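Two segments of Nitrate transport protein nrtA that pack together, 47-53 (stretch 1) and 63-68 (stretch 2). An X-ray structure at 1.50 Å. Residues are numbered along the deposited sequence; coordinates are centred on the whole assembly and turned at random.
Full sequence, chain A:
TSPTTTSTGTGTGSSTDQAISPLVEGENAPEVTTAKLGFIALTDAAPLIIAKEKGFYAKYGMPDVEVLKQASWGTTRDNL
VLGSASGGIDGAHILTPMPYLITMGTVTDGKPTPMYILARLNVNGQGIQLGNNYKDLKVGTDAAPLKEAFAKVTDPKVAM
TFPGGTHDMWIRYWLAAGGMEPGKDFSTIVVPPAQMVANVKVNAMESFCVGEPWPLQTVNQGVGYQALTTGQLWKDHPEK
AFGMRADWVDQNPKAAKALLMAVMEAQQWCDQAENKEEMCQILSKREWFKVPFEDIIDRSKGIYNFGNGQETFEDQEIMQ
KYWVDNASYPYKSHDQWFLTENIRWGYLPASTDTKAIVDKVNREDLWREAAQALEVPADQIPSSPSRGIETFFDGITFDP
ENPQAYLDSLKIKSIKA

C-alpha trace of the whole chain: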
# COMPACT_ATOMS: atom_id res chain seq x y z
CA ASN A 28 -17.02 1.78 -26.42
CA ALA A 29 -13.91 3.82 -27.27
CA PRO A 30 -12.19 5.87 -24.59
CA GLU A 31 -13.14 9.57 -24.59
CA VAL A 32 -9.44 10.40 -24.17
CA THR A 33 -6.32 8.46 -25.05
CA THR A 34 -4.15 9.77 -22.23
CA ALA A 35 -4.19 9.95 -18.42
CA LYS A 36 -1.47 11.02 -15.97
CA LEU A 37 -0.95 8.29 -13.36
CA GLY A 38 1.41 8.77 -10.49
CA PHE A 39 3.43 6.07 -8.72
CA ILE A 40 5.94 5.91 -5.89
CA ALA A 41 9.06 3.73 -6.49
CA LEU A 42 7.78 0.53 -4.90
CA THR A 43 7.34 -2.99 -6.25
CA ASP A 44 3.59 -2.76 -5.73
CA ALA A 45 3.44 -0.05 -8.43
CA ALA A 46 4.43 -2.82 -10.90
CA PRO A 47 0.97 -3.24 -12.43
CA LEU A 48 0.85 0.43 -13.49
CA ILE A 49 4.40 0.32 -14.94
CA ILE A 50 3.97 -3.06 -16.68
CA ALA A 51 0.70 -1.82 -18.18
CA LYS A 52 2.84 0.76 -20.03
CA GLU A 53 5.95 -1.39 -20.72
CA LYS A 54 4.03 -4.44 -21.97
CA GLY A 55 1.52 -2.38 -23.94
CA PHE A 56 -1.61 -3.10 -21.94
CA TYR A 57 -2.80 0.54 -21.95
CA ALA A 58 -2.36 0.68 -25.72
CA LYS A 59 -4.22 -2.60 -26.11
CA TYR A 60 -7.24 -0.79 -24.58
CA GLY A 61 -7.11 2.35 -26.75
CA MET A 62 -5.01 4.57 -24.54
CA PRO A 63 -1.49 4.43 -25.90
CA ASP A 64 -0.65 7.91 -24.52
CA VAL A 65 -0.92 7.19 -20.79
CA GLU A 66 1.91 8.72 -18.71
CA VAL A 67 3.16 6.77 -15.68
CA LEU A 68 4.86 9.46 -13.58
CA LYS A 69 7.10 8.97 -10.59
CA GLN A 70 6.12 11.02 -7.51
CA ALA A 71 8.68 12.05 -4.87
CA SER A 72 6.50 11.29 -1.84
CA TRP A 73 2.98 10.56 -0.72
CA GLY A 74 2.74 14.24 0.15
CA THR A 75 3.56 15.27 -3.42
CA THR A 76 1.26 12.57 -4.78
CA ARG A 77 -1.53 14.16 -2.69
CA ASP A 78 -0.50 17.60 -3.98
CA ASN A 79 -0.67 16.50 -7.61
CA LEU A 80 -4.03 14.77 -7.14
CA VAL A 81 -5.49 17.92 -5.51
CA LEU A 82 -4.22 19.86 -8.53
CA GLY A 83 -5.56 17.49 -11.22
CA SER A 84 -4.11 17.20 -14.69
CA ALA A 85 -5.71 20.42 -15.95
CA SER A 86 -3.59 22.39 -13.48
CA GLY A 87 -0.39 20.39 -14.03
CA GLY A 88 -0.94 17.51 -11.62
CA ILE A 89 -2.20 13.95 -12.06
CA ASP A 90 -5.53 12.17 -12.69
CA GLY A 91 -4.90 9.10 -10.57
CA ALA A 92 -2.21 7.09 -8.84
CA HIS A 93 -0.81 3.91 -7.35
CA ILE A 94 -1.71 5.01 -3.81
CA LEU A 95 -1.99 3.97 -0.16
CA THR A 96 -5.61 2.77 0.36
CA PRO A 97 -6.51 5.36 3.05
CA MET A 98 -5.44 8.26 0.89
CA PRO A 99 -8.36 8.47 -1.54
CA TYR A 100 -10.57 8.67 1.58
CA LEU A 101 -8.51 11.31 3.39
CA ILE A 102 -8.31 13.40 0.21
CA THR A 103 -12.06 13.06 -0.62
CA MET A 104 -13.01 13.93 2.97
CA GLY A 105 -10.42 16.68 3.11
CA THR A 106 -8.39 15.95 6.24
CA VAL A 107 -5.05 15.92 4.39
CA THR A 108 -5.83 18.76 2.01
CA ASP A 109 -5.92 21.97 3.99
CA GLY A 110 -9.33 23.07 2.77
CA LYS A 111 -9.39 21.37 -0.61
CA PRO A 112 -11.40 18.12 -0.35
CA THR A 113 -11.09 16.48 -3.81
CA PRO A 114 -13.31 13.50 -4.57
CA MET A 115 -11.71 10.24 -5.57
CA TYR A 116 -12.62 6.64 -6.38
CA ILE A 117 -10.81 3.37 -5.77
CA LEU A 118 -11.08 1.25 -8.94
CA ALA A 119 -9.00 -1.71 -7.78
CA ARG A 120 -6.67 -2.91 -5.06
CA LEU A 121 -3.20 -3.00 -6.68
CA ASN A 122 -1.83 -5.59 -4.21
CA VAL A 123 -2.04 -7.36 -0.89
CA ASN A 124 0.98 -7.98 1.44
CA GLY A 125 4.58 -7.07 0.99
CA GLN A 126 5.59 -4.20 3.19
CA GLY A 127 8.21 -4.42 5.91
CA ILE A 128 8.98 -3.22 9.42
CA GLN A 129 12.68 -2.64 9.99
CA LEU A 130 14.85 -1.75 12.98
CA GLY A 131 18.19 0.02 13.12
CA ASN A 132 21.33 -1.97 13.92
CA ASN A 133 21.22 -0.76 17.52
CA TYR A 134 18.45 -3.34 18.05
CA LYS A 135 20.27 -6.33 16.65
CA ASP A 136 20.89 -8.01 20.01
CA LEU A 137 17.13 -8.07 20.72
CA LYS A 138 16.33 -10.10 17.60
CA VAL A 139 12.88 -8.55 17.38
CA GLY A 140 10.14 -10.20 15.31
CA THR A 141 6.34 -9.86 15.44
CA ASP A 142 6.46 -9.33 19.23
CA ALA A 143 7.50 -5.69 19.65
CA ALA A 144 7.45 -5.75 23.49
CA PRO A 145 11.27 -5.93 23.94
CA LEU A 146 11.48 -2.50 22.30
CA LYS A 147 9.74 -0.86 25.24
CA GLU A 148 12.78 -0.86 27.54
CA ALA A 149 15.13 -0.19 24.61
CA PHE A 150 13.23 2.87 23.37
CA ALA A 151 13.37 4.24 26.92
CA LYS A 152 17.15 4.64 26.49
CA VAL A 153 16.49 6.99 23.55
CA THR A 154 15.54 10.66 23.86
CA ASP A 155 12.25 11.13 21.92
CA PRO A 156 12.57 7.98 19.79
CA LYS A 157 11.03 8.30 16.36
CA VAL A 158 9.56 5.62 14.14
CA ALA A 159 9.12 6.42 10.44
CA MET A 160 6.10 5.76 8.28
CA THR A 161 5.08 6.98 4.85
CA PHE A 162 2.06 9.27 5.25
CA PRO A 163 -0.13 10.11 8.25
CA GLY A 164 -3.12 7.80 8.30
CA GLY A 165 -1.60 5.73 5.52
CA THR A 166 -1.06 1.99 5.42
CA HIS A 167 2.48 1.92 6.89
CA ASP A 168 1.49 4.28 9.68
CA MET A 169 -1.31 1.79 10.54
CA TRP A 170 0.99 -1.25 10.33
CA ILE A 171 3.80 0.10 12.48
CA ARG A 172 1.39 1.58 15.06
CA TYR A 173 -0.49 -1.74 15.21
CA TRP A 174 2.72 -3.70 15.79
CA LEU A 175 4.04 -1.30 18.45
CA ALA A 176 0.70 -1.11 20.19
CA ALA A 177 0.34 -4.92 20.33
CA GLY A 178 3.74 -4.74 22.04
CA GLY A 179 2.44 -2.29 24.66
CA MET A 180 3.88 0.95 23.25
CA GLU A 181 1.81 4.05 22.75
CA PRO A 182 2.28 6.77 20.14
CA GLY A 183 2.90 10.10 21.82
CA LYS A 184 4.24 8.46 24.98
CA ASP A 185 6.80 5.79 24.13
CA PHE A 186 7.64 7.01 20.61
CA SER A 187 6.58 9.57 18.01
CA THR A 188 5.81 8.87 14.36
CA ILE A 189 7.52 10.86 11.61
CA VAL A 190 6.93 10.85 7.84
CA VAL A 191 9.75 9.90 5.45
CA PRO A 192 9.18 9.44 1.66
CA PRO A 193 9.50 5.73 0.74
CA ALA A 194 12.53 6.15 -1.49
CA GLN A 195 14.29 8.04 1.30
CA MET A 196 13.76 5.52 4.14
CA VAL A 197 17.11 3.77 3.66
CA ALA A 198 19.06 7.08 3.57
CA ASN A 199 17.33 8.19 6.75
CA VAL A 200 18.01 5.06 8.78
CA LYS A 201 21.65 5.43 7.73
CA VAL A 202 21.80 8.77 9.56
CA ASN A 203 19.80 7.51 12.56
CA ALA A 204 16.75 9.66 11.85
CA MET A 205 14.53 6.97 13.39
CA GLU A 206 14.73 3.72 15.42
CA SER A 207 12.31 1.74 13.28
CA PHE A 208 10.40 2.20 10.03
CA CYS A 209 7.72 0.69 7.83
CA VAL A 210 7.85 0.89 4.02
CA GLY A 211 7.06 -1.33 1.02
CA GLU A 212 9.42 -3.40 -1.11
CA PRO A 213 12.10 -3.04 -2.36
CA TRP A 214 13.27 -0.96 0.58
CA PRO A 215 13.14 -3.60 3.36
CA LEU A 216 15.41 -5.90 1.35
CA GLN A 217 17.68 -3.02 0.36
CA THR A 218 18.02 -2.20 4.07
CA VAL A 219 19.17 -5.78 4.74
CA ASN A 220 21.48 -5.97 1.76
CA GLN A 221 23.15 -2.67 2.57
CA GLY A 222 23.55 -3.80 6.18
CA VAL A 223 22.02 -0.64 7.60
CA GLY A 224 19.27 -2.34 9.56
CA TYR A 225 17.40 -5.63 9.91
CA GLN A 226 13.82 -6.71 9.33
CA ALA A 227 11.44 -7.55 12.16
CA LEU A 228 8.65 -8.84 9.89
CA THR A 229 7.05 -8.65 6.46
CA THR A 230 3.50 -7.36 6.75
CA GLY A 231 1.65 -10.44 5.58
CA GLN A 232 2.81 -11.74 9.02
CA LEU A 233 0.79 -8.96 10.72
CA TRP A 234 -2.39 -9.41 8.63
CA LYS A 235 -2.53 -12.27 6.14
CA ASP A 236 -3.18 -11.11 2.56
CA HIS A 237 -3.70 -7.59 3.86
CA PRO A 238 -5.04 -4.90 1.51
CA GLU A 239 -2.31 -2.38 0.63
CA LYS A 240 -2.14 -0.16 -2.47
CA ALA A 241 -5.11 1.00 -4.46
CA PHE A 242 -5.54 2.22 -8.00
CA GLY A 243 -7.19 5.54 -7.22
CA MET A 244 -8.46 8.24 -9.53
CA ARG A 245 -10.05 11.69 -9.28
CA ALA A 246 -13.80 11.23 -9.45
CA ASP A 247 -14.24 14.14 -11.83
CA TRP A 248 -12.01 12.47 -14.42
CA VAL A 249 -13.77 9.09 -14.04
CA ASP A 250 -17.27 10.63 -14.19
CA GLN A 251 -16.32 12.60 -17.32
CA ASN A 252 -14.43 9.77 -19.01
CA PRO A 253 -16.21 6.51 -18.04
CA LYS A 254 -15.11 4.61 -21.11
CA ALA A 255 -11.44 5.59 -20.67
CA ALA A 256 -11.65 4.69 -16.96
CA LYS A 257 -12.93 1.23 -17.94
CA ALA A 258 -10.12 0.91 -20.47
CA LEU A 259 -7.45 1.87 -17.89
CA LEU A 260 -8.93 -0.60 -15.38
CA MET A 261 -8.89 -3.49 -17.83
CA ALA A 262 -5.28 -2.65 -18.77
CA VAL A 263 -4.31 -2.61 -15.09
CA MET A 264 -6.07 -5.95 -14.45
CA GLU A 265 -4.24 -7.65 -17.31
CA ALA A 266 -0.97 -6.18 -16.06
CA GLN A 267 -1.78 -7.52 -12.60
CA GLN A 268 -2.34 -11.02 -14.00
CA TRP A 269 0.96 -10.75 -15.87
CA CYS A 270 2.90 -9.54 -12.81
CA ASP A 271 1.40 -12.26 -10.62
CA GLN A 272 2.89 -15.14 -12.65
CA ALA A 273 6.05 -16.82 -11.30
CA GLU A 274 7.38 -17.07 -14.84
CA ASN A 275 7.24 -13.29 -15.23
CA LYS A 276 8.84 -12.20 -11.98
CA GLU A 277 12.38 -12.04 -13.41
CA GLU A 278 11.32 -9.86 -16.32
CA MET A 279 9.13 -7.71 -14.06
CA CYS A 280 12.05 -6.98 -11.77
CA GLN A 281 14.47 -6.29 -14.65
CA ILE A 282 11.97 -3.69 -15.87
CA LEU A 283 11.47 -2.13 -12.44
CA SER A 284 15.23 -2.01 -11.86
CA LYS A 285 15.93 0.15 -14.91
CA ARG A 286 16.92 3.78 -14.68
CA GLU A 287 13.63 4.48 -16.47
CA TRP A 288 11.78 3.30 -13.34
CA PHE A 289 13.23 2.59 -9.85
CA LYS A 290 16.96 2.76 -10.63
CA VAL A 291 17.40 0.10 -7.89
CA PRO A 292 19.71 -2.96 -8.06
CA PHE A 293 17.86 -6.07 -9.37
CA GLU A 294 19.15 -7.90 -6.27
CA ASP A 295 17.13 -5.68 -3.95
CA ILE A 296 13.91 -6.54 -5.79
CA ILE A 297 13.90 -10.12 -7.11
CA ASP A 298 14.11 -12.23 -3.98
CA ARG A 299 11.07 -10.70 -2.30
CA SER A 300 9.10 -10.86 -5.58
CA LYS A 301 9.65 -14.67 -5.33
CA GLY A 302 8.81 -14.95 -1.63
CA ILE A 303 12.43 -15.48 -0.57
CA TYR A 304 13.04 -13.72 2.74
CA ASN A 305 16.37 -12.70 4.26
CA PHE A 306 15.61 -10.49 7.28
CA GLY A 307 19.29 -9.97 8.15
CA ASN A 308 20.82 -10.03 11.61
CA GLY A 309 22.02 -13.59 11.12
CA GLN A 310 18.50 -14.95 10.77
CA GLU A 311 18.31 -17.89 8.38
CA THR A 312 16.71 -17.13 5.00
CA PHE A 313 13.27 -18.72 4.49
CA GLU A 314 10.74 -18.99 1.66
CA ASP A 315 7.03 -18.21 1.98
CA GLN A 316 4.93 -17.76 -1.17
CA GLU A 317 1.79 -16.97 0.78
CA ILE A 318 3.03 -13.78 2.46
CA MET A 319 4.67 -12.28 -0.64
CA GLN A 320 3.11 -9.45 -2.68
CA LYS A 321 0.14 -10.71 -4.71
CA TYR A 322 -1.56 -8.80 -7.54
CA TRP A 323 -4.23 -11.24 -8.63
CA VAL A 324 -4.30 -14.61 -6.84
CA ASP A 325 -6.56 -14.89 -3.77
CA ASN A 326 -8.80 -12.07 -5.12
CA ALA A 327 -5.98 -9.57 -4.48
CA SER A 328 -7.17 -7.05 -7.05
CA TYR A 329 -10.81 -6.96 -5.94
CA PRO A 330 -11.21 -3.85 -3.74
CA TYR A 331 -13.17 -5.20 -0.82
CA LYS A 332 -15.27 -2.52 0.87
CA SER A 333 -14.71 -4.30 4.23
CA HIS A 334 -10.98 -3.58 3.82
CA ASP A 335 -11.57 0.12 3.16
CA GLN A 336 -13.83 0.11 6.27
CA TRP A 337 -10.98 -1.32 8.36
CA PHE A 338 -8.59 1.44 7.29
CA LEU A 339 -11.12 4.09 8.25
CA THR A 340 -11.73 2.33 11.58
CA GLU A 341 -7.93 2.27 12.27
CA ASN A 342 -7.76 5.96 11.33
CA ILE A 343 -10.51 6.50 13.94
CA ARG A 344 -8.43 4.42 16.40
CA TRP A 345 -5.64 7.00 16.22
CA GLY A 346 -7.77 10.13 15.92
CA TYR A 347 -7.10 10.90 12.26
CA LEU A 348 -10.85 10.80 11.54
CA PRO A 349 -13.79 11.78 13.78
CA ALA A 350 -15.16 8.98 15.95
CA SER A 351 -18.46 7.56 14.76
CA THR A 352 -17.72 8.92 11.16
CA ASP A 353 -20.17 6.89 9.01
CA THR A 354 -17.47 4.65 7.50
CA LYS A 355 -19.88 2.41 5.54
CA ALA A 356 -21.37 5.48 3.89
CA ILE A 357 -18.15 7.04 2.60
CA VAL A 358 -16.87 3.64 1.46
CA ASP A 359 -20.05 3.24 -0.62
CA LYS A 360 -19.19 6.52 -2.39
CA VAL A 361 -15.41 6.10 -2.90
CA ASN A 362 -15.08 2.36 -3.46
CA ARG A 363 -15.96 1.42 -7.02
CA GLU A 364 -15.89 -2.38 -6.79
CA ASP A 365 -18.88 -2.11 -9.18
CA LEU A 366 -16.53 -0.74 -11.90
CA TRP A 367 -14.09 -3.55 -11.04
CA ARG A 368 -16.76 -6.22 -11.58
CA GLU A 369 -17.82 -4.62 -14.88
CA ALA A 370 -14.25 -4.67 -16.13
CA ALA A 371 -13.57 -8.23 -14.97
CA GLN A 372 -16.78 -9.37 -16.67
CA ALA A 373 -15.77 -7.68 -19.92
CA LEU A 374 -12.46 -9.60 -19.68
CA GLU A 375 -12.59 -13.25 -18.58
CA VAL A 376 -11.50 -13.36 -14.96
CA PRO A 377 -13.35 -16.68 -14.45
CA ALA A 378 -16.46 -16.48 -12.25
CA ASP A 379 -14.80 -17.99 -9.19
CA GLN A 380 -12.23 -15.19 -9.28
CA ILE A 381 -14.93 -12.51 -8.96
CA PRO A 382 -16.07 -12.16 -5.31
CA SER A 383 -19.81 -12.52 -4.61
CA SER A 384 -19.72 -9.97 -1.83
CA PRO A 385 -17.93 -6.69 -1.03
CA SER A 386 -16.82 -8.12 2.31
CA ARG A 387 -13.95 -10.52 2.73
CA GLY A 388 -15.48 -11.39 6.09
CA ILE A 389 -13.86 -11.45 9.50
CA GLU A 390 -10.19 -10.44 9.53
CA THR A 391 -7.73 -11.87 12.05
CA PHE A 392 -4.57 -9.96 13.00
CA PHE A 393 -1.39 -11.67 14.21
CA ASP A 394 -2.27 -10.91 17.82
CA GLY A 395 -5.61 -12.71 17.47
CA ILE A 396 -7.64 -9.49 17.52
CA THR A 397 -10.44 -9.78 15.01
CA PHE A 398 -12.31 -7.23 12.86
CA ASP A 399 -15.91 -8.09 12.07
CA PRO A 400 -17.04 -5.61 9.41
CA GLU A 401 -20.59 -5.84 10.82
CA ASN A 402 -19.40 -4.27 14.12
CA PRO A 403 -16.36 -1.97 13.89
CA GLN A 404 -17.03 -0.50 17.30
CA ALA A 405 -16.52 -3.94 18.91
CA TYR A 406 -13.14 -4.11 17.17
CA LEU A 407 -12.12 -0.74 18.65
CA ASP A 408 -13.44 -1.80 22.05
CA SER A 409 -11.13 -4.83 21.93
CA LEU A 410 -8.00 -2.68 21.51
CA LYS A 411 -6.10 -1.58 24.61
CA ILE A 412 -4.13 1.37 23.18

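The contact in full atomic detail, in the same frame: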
# COMPACT_ATOMS: atom_id res chain seq x y z
N PRO A 47 2.07 -3.16 -11.46
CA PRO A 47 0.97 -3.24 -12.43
C PRO A 47 0.83 -1.98 -13.29
O PRO A 47 0.55 -2.07 -14.49
CB PRO A 47 -0.26 -3.51 -11.57
CG PRO A 47 0.13 -3.10 -10.20
CD PRO A 47 1.61 -3.43 -10.08
N LEU A 48 1.00 -0.79 -12.71
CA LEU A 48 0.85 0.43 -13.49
C LEU A 48 2.00 0.62 -14.49
O LEU A 48 1.78 1.12 -15.61
CB LEU A 48 0.77 1.67 -12.59
CG LEU A 48 -0.44 1.77 -11.67
CD1 LEU A 48 -0.57 3.21 -11.22
CD2 LEU A 48 -1.72 1.32 -12.37
N ILE A 49 3.20 0.20 -14.10
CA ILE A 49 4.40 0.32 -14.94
C ILE A 49 4.36 -0.72 -16.05
O ILE A 49 4.58 -0.38 -17.22
CB ILE A 49 5.66 0.18 -14.05
CG1 ILE A 49 5.83 1.46 -13.21
CG2 ILE A 49 6.90 -0.03 -14.91
CD1 ILE A 49 4.68 1.87 -12.35
N ILE A 50 4.06 -1.96 -15.69
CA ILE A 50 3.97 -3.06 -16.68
C ILE A 50 2.84 -2.76 -17.67
O ILE A 50 2.93 -3.10 -18.86
CB ILE A 50 3.74 -4.42 -15.96
CG1 ILE A 50 5.07 -4.95 -15.42
CG2 ILE A 50 3.18 -5.48 -16.92
CD1 ILE A 50 6.14 -5.08 -16.44
N ALA A 51 1.76 -2.14 -17.23
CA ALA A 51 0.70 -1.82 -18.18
C ALA A 51 1.25 -0.92 -19.30
O ALA A 51 0.76 -0.97 -20.43
CB ALA A 51 -0.46 -1.13 -17.49
N LYS A 52 2.23 -0.09 -19.00
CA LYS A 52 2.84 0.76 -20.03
C LYS A 52 3.90 -0.07 -20.79
O LYS A 52 3.81 -0.22 -22.01
CB LYS A 52 3.52 1.99 -19.40
CG LYS A 52 4.12 2.98 -20.42
CD LYS A 52 3.02 3.64 -21.24
CE LYS A 52 3.56 4.72 -22.15
NZ LYS A 52 2.45 5.43 -22.86
N GLU A 53 4.87 -0.63 -20.07
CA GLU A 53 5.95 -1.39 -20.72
C GLU A 53 5.53 -2.57 -21.59
O GLU A 53 6.19 -2.86 -22.60
CB GLU A 53 6.94 -1.89 -19.66
CG GLU A 53 7.84 -0.80 -19.08
CD GLU A 53 9.07 -0.50 -19.95
OE1 GLU A 53 9.85 0.38 -19.58
OE2 GLU A 53 9.25 -1.16 -21.00
N PRO A 63 -2.94 4.58 -25.80
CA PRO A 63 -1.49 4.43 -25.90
C PRO A 63 -0.70 5.65 -25.43
O PRO A 63 0.52 5.62 -25.50
CB PRO A 63 -1.28 4.15 -27.38
CG PRO A 63 -2.33 4.96 -28.00
CD PRO A 63 -3.55 4.70 -27.14
N ASP A 64 -1.37 6.70 -24.95
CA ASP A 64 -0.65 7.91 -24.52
C ASP A 64 -0.61 8.14 -23.01
O ASP A 64 -0.32 9.24 -22.55
CB ASP A 64 -1.24 9.14 -25.20
CG ASP A 64 -1.30 8.99 -26.72
OD1 ASP A 64 -0.25 8.68 -27.32
OD2 ASP A 64 -2.39 9.15 -27.29
N VAL A 65 -0.93 7.10 -22.25
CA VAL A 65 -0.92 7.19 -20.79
C VAL A 65 0.49 7.48 -20.28
O VAL A 65 1.46 6.89 -20.76
CB VAL A 65 -1.43 5.87 -20.16
CG1 VAL A 65 -1.20 5.84 -18.62
CG2 VAL A 65 -2.90 5.71 -20.47
N GLU A 66 0.61 8.41 -19.32
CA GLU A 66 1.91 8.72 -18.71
C GLU A 66 1.92 8.12 -17.30
O GLU A 66 0.95 8.29 -16.54
CB GLU A 66 2.11 10.22 -18.60
CG GLU A 66 2.09 10.98 -19.91
CD GLU A 66 2.32 12.43 -19.65
OE1 GLU A 66 3.38 12.72 -19.04
OE2 GLU A 66 1.47 13.26 -20.02
N VAL A 67 2.99 7.39 -16.99
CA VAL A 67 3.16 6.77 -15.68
C VAL A 67 4.31 7.57 -15.06
O VAL A 67 5.48 7.41 -15.43
CB VAL A 67 3.49 5.28 -15.85
CG1 VAL A 67 4.68 5.12 -16.73
CG2 VAL A 67 3.63 4.61 -14.51
N LEU A 68 3.94 8.46 -14.14
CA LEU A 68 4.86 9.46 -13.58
C LEU A 68 5.27 9.32 -12.14
O LEU A 68 4.44 9.37 -11.25
CB LEU A 68 4.21 10.82 -13.73
CG LEU A 68 3.85 11.18 -15.17
CD1 LEU A 68 2.84 12.29 -15.17
CD2 LEU A 68 5.12 11.57 -15.92

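What holds the two stretches together most firmly? The amine of K52 does, by reaching the backbone of stretch 2. K52 NZ donates a hydrogen bond to V65 O at 2.7 Å, a short contact between a positively charged ammonium group and a carbonyl oxygen that carries partial negative charge. A second, weak hydrogen bond runs from K52 NZ to P63 O at 3.3 Å. One nitrogen thus gathers two backbone carbonyls of stretch 2, with no acidic side chain of that stretch involved.

How does a lysine on the helix reach so far? Its CA-to-CB bond points toward stretch 2, and the chain is largely extended: chi1, chi3 and chi4 are t, while chi2 is p. The amine is thereby carried well out from the helix backbone, and the methylene groups cover part of stretch 2 on the way; K52 CB lies 4.3 Å from V67 CG1.

Where do the apolar side chains meet? V67 is the centre of the packing. Its CA-to-CB bond points toward the helix, and with chi1 p its CG2 comes within 3.6 Å of I49 CD1, a van der Waals contact. The I49 CA-to-CB bond points sideways, but the end of the side chain comes nearer to the strand. V67 CG2 also lies 4.1 Å from L48 O.

How are the backbones arranged? Helix 47-53 and the strand containing 66-68 run in roughly opposite directions, at 143°, with their axes 8.9 Å apart at closest approach. That spacing leaves room for side chains between them, and the nearest CA atoms, I49 CA and V67 CA, are 6.6 Å apart. The CA-to-CB bonds of V65 and V67 point toward the helix, and that of E66 between them points away. The contact is modest, burying 244 Å² in total.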